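Side-chain contacts in LpxE (Aquifex aeolicus, PDB 6EBU), which probably removes the 1-phosphate group of lipid A, acting as a membrane-embedded phosphatase of the PAP2 family: residues A[29-34]-A[95-100]; A[48-53]-A[59-64]; A[105-110]-A[141-146]; A[111-116]-A[137-142]. The protein carries 1 engineered substitution. All blocks are in the same frame, centred on the assembly; numbering follows the deposited sequence.

Contact 1. Residues A[29-34]-A[95-100]; sequences LLDVFF and NLLFPL. With BOG (octyl beta-D-glucopyranoside), chain F; BOG (octyl beta-D-glucopyranoside), chain C.
Asp-31 and Leu-97 bring the helical segment 29-34 and the irregular segment 95-100 closest, their CA atoms 7.6 Å apart, so that a helix flank meets a loop through side chains. In this all-helical PAP2-family membrane protein the contact sets helix 28-37 against the loop that runs toward helix 108-121. Leu-97 points at the helix, and its CD2 branch ends 4.2 Å from CB of Asp-31, alongside the side chain and about as close to the carboxylate carbon. The carboxylate is engaged elsewhere: OD1 is hydrogen-bonded to the hydroxyl of Tyr-145, with Arg-26 as a long, weak ion-pair partner. The backbone of Leu-97 is in turn hydrogen-bonded to Ala-146, which ties the loop to the end of helix 126-145.

The second touch is looser. The CZ end of the Phe-98 ring approaches the carbonyl oxygen of Phe-34 edge-on, at 4.4 Å. The ring is sandwiched: CB of Leu-97 lies over the centre of one face, while C6' of an octyl glucoside lies over the other, toward its rim. The helix carries a second detergent on its far flank, where CD2 of Leu-30 and the ring of Phe-33 meet the same molecule. The ring of Phe-33 takes it on one face, its CG lying 3.8 Å from detergent atom C1'.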
# COMPACT_ATOMS: atom_id res chain seq x y z
N LEU A 29 -17.44 -3.63 12.52
CA LEU A 29 -17.67 -2.78 11.36
C LEU A 29 -16.37 -2.42 10.67
O LEU A 29 -16.34 -2.28 9.44
CB LEU A 29 -18.43 -1.52 11.77
CG LEU A 29 -19.88 -1.73 12.20
CD1 LEU A 29 -20.53 -0.39 12.47
CD2 LEU A 29 -20.64 -2.50 11.14
N LEU A 30 -15.28 -2.25 11.43
CA LEU A 30 -13.98 -2.03 10.81
C LEU A 30 -13.51 -3.27 10.08
O LEU A 30 -12.90 -3.17 9.00
CB LEU A 30 -12.96 -1.61 11.87
CG LEU A 30 -12.86 -0.12 12.18
CD1 LEU A 30 -11.84 0.13 13.28
CD2 LEU A 30 -12.50 0.65 10.92
N ASP A 31 -13.79 -4.45 10.64
CA ASP A 31 -13.42 -5.70 9.98
C ASP A 31 -14.10 -5.83 8.63
O ASP A 31 -13.48 -6.24 7.64
CB ASP A 31 -13.77 -6.90 10.86
CG ASP A 31 -12.92 -6.98 12.11
OD1 ASP A 31 -11.96 -6.20 12.25
OD2 ASP A 31 -13.21 -7.85 12.96
N VAL A 32 -15.39 -5.48 8.56
CA VAL A 32 -16.12 -5.58 7.30
C VAL A 32 -15.63 -4.53 6.32
O VAL A 32 -15.37 -4.82 5.15
CB VAL A 32 -17.64 -5.46 7.55
CG1 VAL A 32 -18.38 -5.42 6.22
CG2 VAL A 32 -18.13 -6.62 8.40
N PHE A 33 -15.49 -3.28 6.78
CA PHE A 33 -15.08 -2.20 5.90
C PHE A 33 -13.73 -2.49 5.26
O PHE A 33 -13.56 -2.36 4.04
CB PHE A 33 -15.03 -0.87 6.65
CG PHE A 33 -14.39 0.24 5.87
CD1 PHE A 33 -15.15 0.98 4.96
CD2 PHE A 33 -13.05 0.54 6.01
CE1 PHE A 33 -14.57 2.01 4.23
CE2 PHE A 33 -12.46 1.56 5.28
CZ PHE A 33 -13.22 2.29 4.39
N PHE A 34 -12.74 -2.89 6.07
CA PHE A 34 -11.40 -3.10 5.54
C PHE A 34 -11.32 -4.37 4.70
O PHE A 34 -10.50 -4.45 3.78
CB PHE A 34 -10.38 -3.14 6.67
CG PHE A 34 -9.99 -1.78 7.17
CD1 PHE A 34 -9.63 -0.79 6.27
CD2 PHE A 34 -9.98 -1.49 8.52
CE1 PHE A 34 -9.27 0.47 6.72
CE2 PHE A 34 -9.63 -0.24 8.97
CZ PHE A 34 -9.27 0.75 8.07
N ASN A 95 -4.28 -10.18 15.44
CA ASN A 95 -5.61 -10.20 14.84
C ASN A 95 -5.45 -10.17 13.32
O ASN A 95 -5.06 -9.15 12.75
CB ASN A 95 -6.43 -9.02 15.35
CG ASN A 95 -6.64 -9.07 16.85
OD1 ASN A 95 -7.39 -9.91 17.35
ND2 ASN A 95 -5.99 -8.16 17.57
N LEU A 96 -5.75 -11.30 12.68
CA LEU A 96 -5.50 -11.50 11.26
C LEU A 96 -6.81 -11.49 10.49
O LEU A 96 -7.75 -12.20 10.85
CB LEU A 96 -4.78 -12.84 11.03
CG LEU A 96 -3.29 -12.82 10.72
CD1 LEU A 96 -2.86 -14.18 10.20
CD2 LEU A 96 -2.97 -11.74 9.71
N LEU A 97 -6.85 -10.70 9.42
CA LEU A 97 -7.97 -10.74 8.48
C LEU A 97 -7.66 -11.54 7.22
O LEU A 97 -8.59 -12.07 6.60
CB LEU A 97 -8.38 -9.32 8.08
CG LEU A 97 -9.15 -8.53 9.14
CD1 LEU A 97 -9.29 -7.07 8.72
CD2 LEU A 97 -10.52 -9.14 9.39
N PHE A 98 -6.39 -11.65 6.84
CA PHE A 98 -5.97 -12.42 5.68
C PHE A 98 -4.82 -13.34 6.05
O PHE A 98 -3.93 -12.94 6.81
CB PHE A 98 -5.54 -11.50 4.52
CG PHE A 98 -6.45 -10.33 4.29
CD1 PHE A 98 -7.78 -10.52 3.95
CD2 PHE A 98 -5.98 -9.03 4.42
CE1 PHE A 98 -8.63 -9.44 3.74
CE2 PHE A 98 -6.82 -7.95 4.20
CZ PHE A 98 -8.15 -8.16 3.87
N PRO A 99 -4.81 -14.57 5.54
CA PRO A 99 -3.75 -15.55 5.90
C PRO A 99 -2.45 -15.30 5.13
O PRO A 99 -2.07 -16.03 4.21
CB PRO A 99 -4.40 -16.89 5.54
CG PRO A 99 -5.84 -16.59 5.17
CD PRO A 99 -5.84 -15.19 4.70
N LEU A 100 -1.74 -14.25 5.52
CA LEU A 100 -0.45 -13.91 4.93
C LEU A 100 0.63 -14.01 6.01
O LEU A 100 0.39 -13.65 7.17
CB LEU A 100 -0.47 -12.51 4.33
CG LEU A 100 -1.52 -12.28 3.24
CD1 LEU A 100 -1.45 -10.86 2.71
CD2 LEU A 100 -1.35 -13.29 2.12
O1 BOG F . -1.00 -9.54 -2.36
C1' BOG F . -1.88 -8.44 -2.59
C2' BOG F . -3.34 -8.93 -2.52
C3' BOG F . -4.26 -7.76 -2.06
C4' BOG F . -5.17 -8.23 -0.89
C5' BOG F . -4.35 -9.09 0.10
C6' BOG F . -5.30 -9.86 1.04
C7' BOG F . -5.86 -11.09 0.33
C8' BOG F . -4.73 -12.09 0.08
O1 BOG C . -14.05 3.50 8.54
C1' BOG C . -15.11 2.57 8.74
C2' BOG C . -15.85 2.90 10.05
C3' BOG C . -17.08 1.95 10.22
C4' BOG C . -18.29 2.75 10.78
C5' BOG C . -18.35 4.13 10.10
C6' BOG C . -19.80 4.66 10.09
C7' BOG C . -19.78 6.15 9.75
C8' BOG C . -21.21 6.70 9.70

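Contact 2. Residues A[48-53]-A[59-64]; sequences PLLIFL and EKVKPL
Leu-64 pushes a single methyl, CD2, into a hollow made by three leucines of the facing helix, in the helical hairpin formed by helices 46-56 and 61-82 of this membrane protein. Both helices are predicted to span the membrane, and a short turn joins them. CD2 of Leu-64 lies 3.6 Å from CD2 of Leu-49 and equally near CD1 of Leu-53, with CD2 of Leu-50 somewhat farther, at 4.0 Å. Leu-64 reaches in with CG opposite its backbone N (chi1 -179°), and its side chain runs nearly at right angles to that of Leu-53.

Nearer the turn, Val-61 is a forked bump between Leu-50 and Leu-53. Its CG2 presses on the base of Leu-53, 3.7 Å from CB, while CG1 faces the CD2 tip of Leu-50. The backbones come closest here, with the CA atoms of Leu-53 and Val-61 6.1 Å apart.

Lys-60 lends only its root to this apolar seam. The rest of the chain turns off toward the region just past helix 108-121, where NZ forms a salt bridge with Glu-124 and a hydrogen bond to the carbonyl of His-122. Leu-120 of helix 108-121 touches Leu-49, Leu-53 and Lys-60, and CB of Lys-60 stays 4.4 Å from CD1 of Leu-53.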
# COMPACT_ATOMS: atom_id res chain seq x y z
N PRO A 48 -9.13 -2.25 -14.75
CA PRO A 48 -10.29 -1.33 -14.79
C PRO A 48 -9.90 0.14 -14.76
O PRO A 48 -10.50 0.95 -15.47
CB PRO A 48 -11.09 -1.73 -13.54
CG PRO A 48 -10.74 -3.16 -13.32
CD PRO A 48 -9.29 -3.26 -13.69
N LEU A 49 -8.89 0.50 -13.96
CA LEU A 49 -8.50 1.90 -13.85
C LEU A 49 -7.86 2.41 -15.14
O LEU A 49 -8.18 3.51 -15.61
CB LEU A 49 -7.53 2.08 -12.68
CG LEU A 49 -6.79 3.41 -12.59
CD1 LEU A 49 -7.77 4.54 -12.30
CD2 LEU A 49 -5.71 3.36 -11.53
N LEU A 50 -6.96 1.62 -15.73
CA LEU A 50 -6.27 2.06 -16.94
C LEU A 50 -7.25 2.27 -18.09
O LEU A 50 -7.08 3.21 -18.88
CB LEU A 50 -5.20 1.04 -17.32
CG LEU A 50 -3.88 1.14 -16.54
CD1 LEU A 50 -3.01 -0.08 -16.79
CD2 LEU A 50 -3.13 2.41 -16.91
N ILE A 51 -8.28 1.43 -18.18
CA ILE A 51 -9.26 1.59 -19.25
C ILE A 51 -10.01 2.90 -19.09
O ILE A 51 -10.22 3.64 -20.06
CB ILE A 51 -10.22 0.38 -19.28
CG1 ILE A 51 -9.47 -0.88 -19.71
CG2 ILE A 51 -11.39 0.65 -20.21
CD1 ILE A 51 -8.72 -0.73 -21.01
N PHE A 52 -10.41 3.23 -17.86
CA PHE A 52 -11.09 4.50 -17.63
C PHE A 52 -10.15 5.68 -17.84
O PHE A 52 -10.59 6.74 -18.30
CB PHE A 52 -11.70 4.53 -16.23
CG PHE A 52 -13.08 3.94 -16.15
CD1 PHE A 52 -13.26 2.57 -16.20
CD2 PHE A 52 -14.19 4.76 -16.04
CE1 PHE A 52 -14.53 2.02 -16.14
CE2 PHE A 52 -15.46 4.21 -15.98
CZ PHE A 52 -15.63 2.84 -16.03
N LEU A 53 -8.86 5.52 -17.52
CA LEU A 53 -7.90 6.59 -17.81
C LEU A 53 -7.75 6.80 -19.31
O LEU A 53 -7.71 7.94 -19.78
CB LEU A 53 -6.55 6.26 -17.17
CG LEU A 53 -6.43 6.46 -15.66
CD1 LEU A 53 -5.00 6.22 -15.22
CD2 LEU A 53 -6.89 7.86 -15.26
N GLU A 59 -3.63 11.22 -21.00
CA GLU A 59 -2.29 11.71 -20.70
C GLU A 59 -1.71 11.08 -19.44
O GLU A 59 -0.49 11.12 -19.24
CB GLU A 59 -2.31 13.24 -20.56
CG GLU A 59 -3.19 13.75 -19.43
CD GLU A 59 -4.62 14.01 -19.88
OE1 GLU A 59 -5.02 13.51 -20.95
OE2 GLU A 59 -5.35 14.71 -19.15
N LYS A 60 -2.55 10.50 -18.58
CA LYS A 60 -2.09 9.88 -17.35
C LYS A 60 -1.80 8.39 -17.50
O LYS A 60 -1.30 7.78 -16.55
CB LYS A 60 -3.14 10.08 -16.25
CG LYS A 60 -2.69 10.98 -15.11
CD LYS A 60 -2.39 12.38 -15.59
CE LYS A 60 -2.11 13.31 -14.41
NZ LYS A 60 -3.28 13.42 -13.50
N VAL A 61 -2.09 7.80 -18.65
CA VAL A 61 -1.93 6.36 -18.81
C VAL A 61 -0.46 5.98 -18.80
O VAL A 61 -0.04 5.09 -18.05
CB VAL A 61 -2.63 5.88 -20.09
CG1 VAL A 61 -2.29 4.43 -20.37
CG2 VAL A 61 -4.14 6.06 -19.98
N LYS A 62 0.35 6.64 -19.63
CA LYS A 62 1.77 6.32 -19.68
C LYS A 62 2.48 6.59 -18.36
O LYS A 62 3.25 5.72 -17.91
CB LYS A 62 2.43 7.08 -20.84
N PRO A 63 2.30 7.74 -17.69
CA PRO A 63 2.95 7.91 -16.38
C PRO A 63 2.57 6.85 -15.37
O PRO A 63 3.43 6.37 -14.62
CB PRO A 63 2.48 9.30 -15.94
CG PRO A 63 2.18 10.01 -17.20
CD PRO A 63 1.60 8.97 -18.11
N LEU A 64 1.29 6.45 -15.32
CA LEU A 64 0.88 5.45 -14.35
C LEU A 64 1.47 4.09 -14.67
O LEU A 64 1.91 3.37 -13.76
CB LEU A 64 -0.65 5.37 -14.28
CG LEU A 64 -1.15 4.36 -13.24
CD1 LEU A 64 -0.72 4.77 -11.83
CD2 LEU A 64 -2.65 4.19 -13.32

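Contact 3. Residues A[105-110]-A[141-146]; sequences FPSGDT and YERIYA. With BOG (octyl beta-D-glucopyranoside), chain F; BOG (octyl beta-D-glucopyranoside), chain D; SO4 (sulfate ion), chain B.
Arg-143 reaches across to Ser-107, Asp-109 and Thr-110. From CB, directed at the other segment, the chain bends at chi2 (-45°) and chi3 (-85°), curling its tip toward a bound sulfate, probably from the crystallisation liquor. CG passes two hydroxyls, 3.7 Å from OG of Ser-107 and slightly farther from OG1 of Thr-110; these oxygens share a 2.8 Å hydrogen bond. CD runs beside CB and OD2 of Asp-109. OD2 of Asp-109 sits over the centre of the guanidinium face, a salt bridge of charge alone, 3.3 Å from NE. NE instead donates to sulfate O1 at 3.2 Å, and NH2 gives O1 a second bond of 3.0 Å. NH1 turns the other way, to the syn lone pair of Glu-142 OE1 (2.8 Å, 161°), within the guanidinium plane, which fixes the group's rotation.

Gly-108 N, at the start of helix 108-121, also donates to the sulfate, and Lys-79, Arg-86 and His-149 complete this anion pocket, a site consistent with phosphate binding in the family. Arg-143 thus lies near the end of helix 126-145, facing the beginning of helix 108-121, while helix 151-170 adjoins through the backbone bond between Ser-107 and Asp-153.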
# COMPACT_ATOMS: atom_id res chain seq x y z
N PHE A 105 8.27 -6.96 4.03
CA PHE A 105 8.88 -5.67 3.71
C PHE A 105 9.13 -5.58 2.21
O PHE A 105 9.83 -6.44 1.66
CB PHE A 105 10.19 -5.51 4.47
CG PHE A 105 10.85 -4.18 4.26
CD1 PHE A 105 10.49 -3.08 5.03
CD2 PHE A 105 11.84 -4.03 3.31
CE1 PHE A 105 11.11 -1.86 4.84
CE2 PHE A 105 12.46 -2.80 3.11
CZ PHE A 105 12.09 -1.72 3.88
N PRO A 106 8.59 -4.57 1.52
CA PRO A 106 7.61 -3.61 2.03
C PRO A 106 6.19 -3.98 1.62
O PRO A 106 5.97 -5.09 1.13
CB PRO A 106 8.05 -2.30 1.38
CG PRO A 106 8.56 -2.74 0.04
CD PRO A 106 9.09 -4.16 0.19
N SER A 107 5.23 -3.06 1.80
CA SER A 107 3.84 -3.32 1.46
C SER A 107 3.58 -2.98 -0.01
O SER A 107 3.66 -1.81 -0.40
CB SER A 107 2.90 -2.53 2.36
OG SER A 107 1.56 -2.63 1.89
N GLY A 108 3.25 -3.99 -0.81
CA GLY A 108 2.98 -3.76 -2.22
C GLY A 108 1.66 -3.06 -2.46
O GLY A 108 1.55 -2.23 -3.37
N ASP A 109 0.64 -3.39 -1.67
CA ASP A 109 -0.65 -2.70 -1.81
C ASP A 109 -0.52 -1.22 -1.49
O ASP A 109 -1.11 -0.38 -2.17
CB ASP A 109 -1.69 -3.34 -0.89
CG ASP A 109 -2.15 -4.69 -1.39
OD1 ASP A 109 -1.67 -5.13 -2.46
OD2 ASP A 109 -3.00 -5.30 -0.71
N THR A 110 0.24 -0.89 -0.44
CA THR A 110 0.46 0.51 -0.10
C THR A 110 1.25 1.23 -1.19
O THR A 110 0.92 2.36 -1.56
CB THR A 110 1.17 0.61 1.25
OG1 THR A 110 0.43 -0.12 2.24
CG2 THR A 110 1.29 2.06 1.69
N TYR A 141 -3.33 1.86 6.15
CA TYR A 141 -3.92 1.52 7.44
C TYR A 141 -4.57 0.15 7.41
O TYR A 141 -4.52 -0.59 8.40
CB TYR A 141 -4.93 2.59 7.85
CG TYR A 141 -5.33 2.54 9.31
CD1 TYR A 141 -6.23 1.58 9.78
CD2 TYR A 141 -4.81 3.45 10.23
CE1 TYR A 141 -6.59 1.52 11.11
CE2 TYR A 141 -5.18 3.40 11.57
CZ TYR A 141 -6.07 2.44 12.00
OH TYR A 141 -6.43 2.38 13.32
N GLU A 142 -5.17 -0.22 6.28
CA GLU A 142 -5.84 -1.51 6.18
C GLU A 142 -4.86 -2.67 6.34
O GLU A 142 -5.18 -3.67 6.98
CB GLU A 142 -6.59 -1.61 4.85
CG GLU A 142 -7.13 -2.99 4.53
CD GLU A 142 -6.36 -3.65 3.41
OE1 GLU A 142 -5.80 -4.74 3.63
OE2 GLU A 142 -6.30 -3.06 2.31
N ARG A 143 -3.66 -2.54 5.77
CA ARG A 143 -2.68 -3.61 5.86
C ARG A 143 -2.29 -3.88 7.31
O ARG A 143 -2.12 -5.03 7.72
CB ARG A 143 -1.44 -3.28 5.02
CG ARG A 143 -1.73 -2.98 3.56
CD ARG A 143 -2.70 -3.99 2.96
NE ARG A 143 -2.01 -5.19 2.48
CZ ARG A 143 -2.60 -6.36 2.29
NH1 ARG A 143 -3.89 -6.50 2.55
NH2 ARG A 143 -1.89 -7.39 1.85
N ILE A 144 -2.13 -2.81 8.11
CA ILE A 144 -1.79 -2.99 9.52
C ILE A 144 -2.98 -3.52 10.29
O ILE A 144 -2.84 -4.42 11.13
CB ILE A 144 -1.26 -1.67 10.10
CG1 ILE A 144 -0.20 -1.05 9.19
CG2 ILE A 144 -0.70 -1.89 11.50
CD1 ILE A 144 0.27 0.30 9.63
N TYR A 145 -4.17 -2.97 10.03
CA TYR A 145 -5.37 -3.45 10.72
C TYR A 145 -5.63 -4.92 10.43
O TYR A 145 -6.11 -5.65 11.31
CB TYR A 145 -6.58 -2.60 10.32
CG TYR A 145 -7.84 -2.97 11.08
CD1 TYR A 145 -8.14 -2.37 12.29
CD2 TYR A 145 -8.71 -3.93 10.59
CE1 TYR A 145 -9.28 -2.71 12.99
CE2 TYR A 145 -9.85 -4.28 11.28
CZ TYR A 145 -10.13 -3.66 12.48
OH TYR A 145 -11.27 -4.01 13.18
N ALA A 146 -5.34 -5.37 9.21
CA ALA A 146 -5.51 -6.77 8.87
C ALA A 146 -4.48 -7.68 9.53
O ALA A 146 -4.63 -8.90 9.47
CB ALA A 146 -5.46 -6.95 7.35
O1 BOG F . -1.00 -9.54 -2.36
C1' BOG F . -1.88 -8.44 -2.59
C2' BOG F . -3.34 -8.93 -2.52
C3' BOG F . -4.26 -7.76 -2.06
C4' BOG F . -5.17 -8.23 -0.89
C5' BOG F . -4.35 -9.09 0.10
C6' BOG F . -5.30 -9.86 1.04
C7' BOG F . -5.86 -11.09 0.33
C8' BOG F . -4.73 -12.09 0.08
O1 BOG D . 4.72 8.57 4.31
C1' BOG D . 3.31 8.51 4.55
C2' BOG D . 2.94 7.10 5.07
C3' BOG D . 1.39 6.95 5.14
C4' BOG D . 1.04 5.49 5.53
C5' BOG D . -0.36 5.45 6.19
C6' BOG D . -0.42 4.28 7.19
C7' BOG D . -0.89 4.80 8.55
C8' BOG D . -1.29 3.63 9.44
S SO4 B . 1.42 -7.00 0.06
O1 SO4 B . 0.56 -6.05 0.75
O2 SO4 B . 1.12 -8.36 0.51
O3 SO4 B . 2.81 -6.68 0.35
O4 SO4 B . 1.19 -6.91 -1.38
O HOH W 1 -5.28 -4.01 0.14

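Contact 4. Residues A[111-116]-A[137-142]; sequences AMAFTI and FLIGYE. With BOG (octyl beta-D-glucopyranoside), chain D.
Ala-113 and Ile-139 form the tight part of this contact. Both point across the interface, and the small CB of Ala-113 nestles against the branch point of Ile-139: it is 3.9 Å from CB and only slightly farther from both CG1 and CG2. Such an intimate fit brings the two CA atoms to 6.9 Å. Tyr-135 also touches Ala-113, and Phe-37 of helix 28-37 lies against Ile-139.

These segments belong to helices 108-121 and 126-145, consecutive in the chain and running antiparallel as a helical hairpin within the PAP2 bundle. Toward the other side of the hairpin the fit slackens. Phe-114 reaches over with its ring, but the nearest atom to its CZ across the two segments is the backbone N of Phe-137, at 4.0 Å; Ala-136, just before it, also touches the Phe-114 side chain. Phe-137 itself points away, with CG opposite its backbone N (chi1 162°), and its ring turns to a bound octyl glucoside.

That detergent lines the loose flank of the contact. Its C5' lies 3.5 Å from CD1 of Phe-137, and its C3' is 3.8 Å from CZ of Phe-114, so the two aromatic residues touch the same alkyl chain. Gly-140, which has no side chain, comes near it through its backbone, where atom C of Gly-140 approaches detergent atom C6'.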
# COMPACT_ATOMS: atom_id res chain seq x y z
N ALA A 111 2.28 0.57 -1.72
CA ALA A 111 3.09 1.19 -2.77
C ALA A 111 2.27 1.48 -4.02
O ALA A 111 2.36 2.56 -4.60
CB ALA A 111 4.29 0.29 -3.09
N MET A 112 1.45 0.51 -4.44
CA MET A 112 0.60 0.72 -5.61
C MET A 112 -0.42 1.83 -5.36
O MET A 112 -0.64 2.69 -6.22
CB MET A 112 -0.11 -0.58 -5.99
CG MET A 112 -0.96 -0.48 -7.25
SD MET A 112 -2.31 -1.68 -7.32
CE MET A 112 -3.48 -0.95 -6.18
N ALA A 113 -1.04 1.82 -4.18
CA ALA A 113 -2.06 2.82 -3.87
C ALA A 113 -1.48 4.23 -3.85
O ALA A 113 -2.09 5.17 -4.37
CB ALA A 113 -2.74 2.50 -2.54
N PHE A 114 -0.29 4.39 -3.28
CA PHE A 114 0.36 5.70 -3.28
C PHE A 114 0.92 6.04 -4.66
O PHE A 114 1.04 7.22 -4.99
CB PHE A 114 1.46 5.76 -2.22
CG PHE A 114 0.95 6.14 -0.86
CD1 PHE A 114 0.44 5.17 0.00
CD2 PHE A 114 0.96 7.46 -0.44
CE1 PHE A 114 -0.04 5.52 1.25
CE2 PHE A 114 0.48 7.82 0.81
CZ PHE A 114 -0.01 6.85 1.66
N THR A 115 1.26 5.03 -5.46
CA THR A 115 1.63 5.28 -6.85
C THR A 115 0.43 5.81 -7.63
O THR A 115 0.55 6.77 -8.40
CB THR A 115 2.16 4.00 -7.49
OG1 THR A 115 3.25 3.49 -6.72
CG2 THR A 115 2.62 4.28 -8.90
N ILE A 116 -0.73 5.18 -7.46
CA ILE A 116 -1.95 5.65 -8.10
C ILE A 116 -2.26 7.07 -7.65
O ILE A 116 -2.52 7.96 -8.48
CB ILE A 116 -3.11 4.69 -7.80
CG1 ILE A 116 -2.86 3.33 -8.45
CG2 ILE A 116 -4.44 5.29 -8.24
CD1 ILE A 116 -3.82 2.24 -8.00
N PHE A 137 -4.00 6.31 2.04
CA PHE A 137 -3.79 6.18 3.48
C PHE A 137 -4.58 5.01 4.05
O PHE A 137 -4.07 4.25 4.88
CB PHE A 137 -4.17 7.48 4.19
CG PHE A 137 -4.40 7.33 5.67
CD1 PHE A 137 -3.33 7.33 6.55
CD2 PHE A 137 -5.68 7.17 6.17
CE1 PHE A 137 -3.54 7.17 7.91
CE2 PHE A 137 -5.90 7.01 7.53
CZ PHE A 137 -4.82 7.02 8.40
N LEU A 138 -5.84 4.86 3.62
CA LEU A 138 -6.67 3.78 4.14
C LEU A 138 -6.14 2.41 3.75
O LEU A 138 -6.27 1.46 4.53
CB LEU A 138 -8.11 3.96 3.66
CG LEU A 138 -8.91 5.08 4.34
CD1 LEU A 138 -10.29 5.20 3.73
CD2 LEU A 138 -9.00 4.86 5.84
N ILE A 139 -5.56 2.29 2.56
CA ILE A 139 -4.92 1.03 2.18
C ILE A 139 -3.77 0.72 3.12
O ILE A 139 -3.66 -0.39 3.65
CB ILE A 139 -4.45 1.08 0.71
CG1 ILE A 139 -5.65 1.08 -0.24
CG2 ILE A 139 -3.55 -0.11 0.40
CD1 ILE A 139 -6.51 -0.15 -0.12
N GLY A 140 -2.89 1.70 3.34
CA GLY A 140 -1.80 1.51 4.29
C GLY A 140 -2.29 1.16 5.68
O GLY A 140 -1.76 0.26 6.33
N TYR A 141 -3.33 1.86 6.15
CA TYR A 141 -3.92 1.52 7.44
C TYR A 141 -4.57 0.15 7.41
O TYR A 141 -4.52 -0.59 8.40
CB TYR A 141 -4.93 2.59 7.85
CG TYR A 141 -5.33 2.54 9.31
CD1 TYR A 141 -6.23 1.58 9.78
CD2 TYR A 141 -4.81 3.45 10.23
CE1 TYR A 141 -6.59 1.52 11.11
CE2 TYR A 141 -5.18 3.40 11.57
CZ TYR A 141 -6.07 2.44 12.00
OH TYR A 141 -6.43 2.38 13.32
N GLU A 142 -5.17 -0.22 6.28
CA GLU A 142 -5.84 -1.51 6.18
C GLU A 142 -4.86 -2.67 6.34
O GLU A 142 -5.18 -3.67 6.98
CB GLU A 142 -6.59 -1.61 4.85
CG GLU A 142 -7.13 -2.99 4.53
CD GLU A 142 -6.36 -3.65 3.41
OE1 GLU A 142 -5.80 -4.74 3.63
OE2 GLU A 142 -6.30 -3.06 2.31
O1 BOG D . 4.72 8.57 4.31
C1' BOG D . 3.31 8.51 4.55
C2' BOG D . 2.94 7.10 5.07
C3' BOG D . 1.39 6.95 5.14
C4' BOG D . 1.04 5.49 5.53
C5' BOG D . -0.36 5.45 6.19
C6' BOG D . -0.42 4.28 7.19
C7' BOG D . -0.89 4.80 8.55
C8' BOG D . -1.29 3.63 9.44

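Contacts 3 and 4 are the buried centre: both join helices 108-121 and 126-145, share Tyr-141 and Glu-142, and have centres 8 Å apart, yet contact 3 is charged and built round an anion whereas contact 4 is apolar. Contacts 1 and 2 are more peripheral and only partly buried, with centres 29 Å apart. Contact 1 adjoins the charged end, reaching contact 3 through Tyr-145 and Ala-146 and contact 4 where Phe-34 packs on Glu-142. Contact 2 lies toward the opposite end of the bundle, a largely apolar seam that meets contact 4 where Leu-49 and Leu-64 touch Ile-116. Detergent borders contacts 1, 3 and 4.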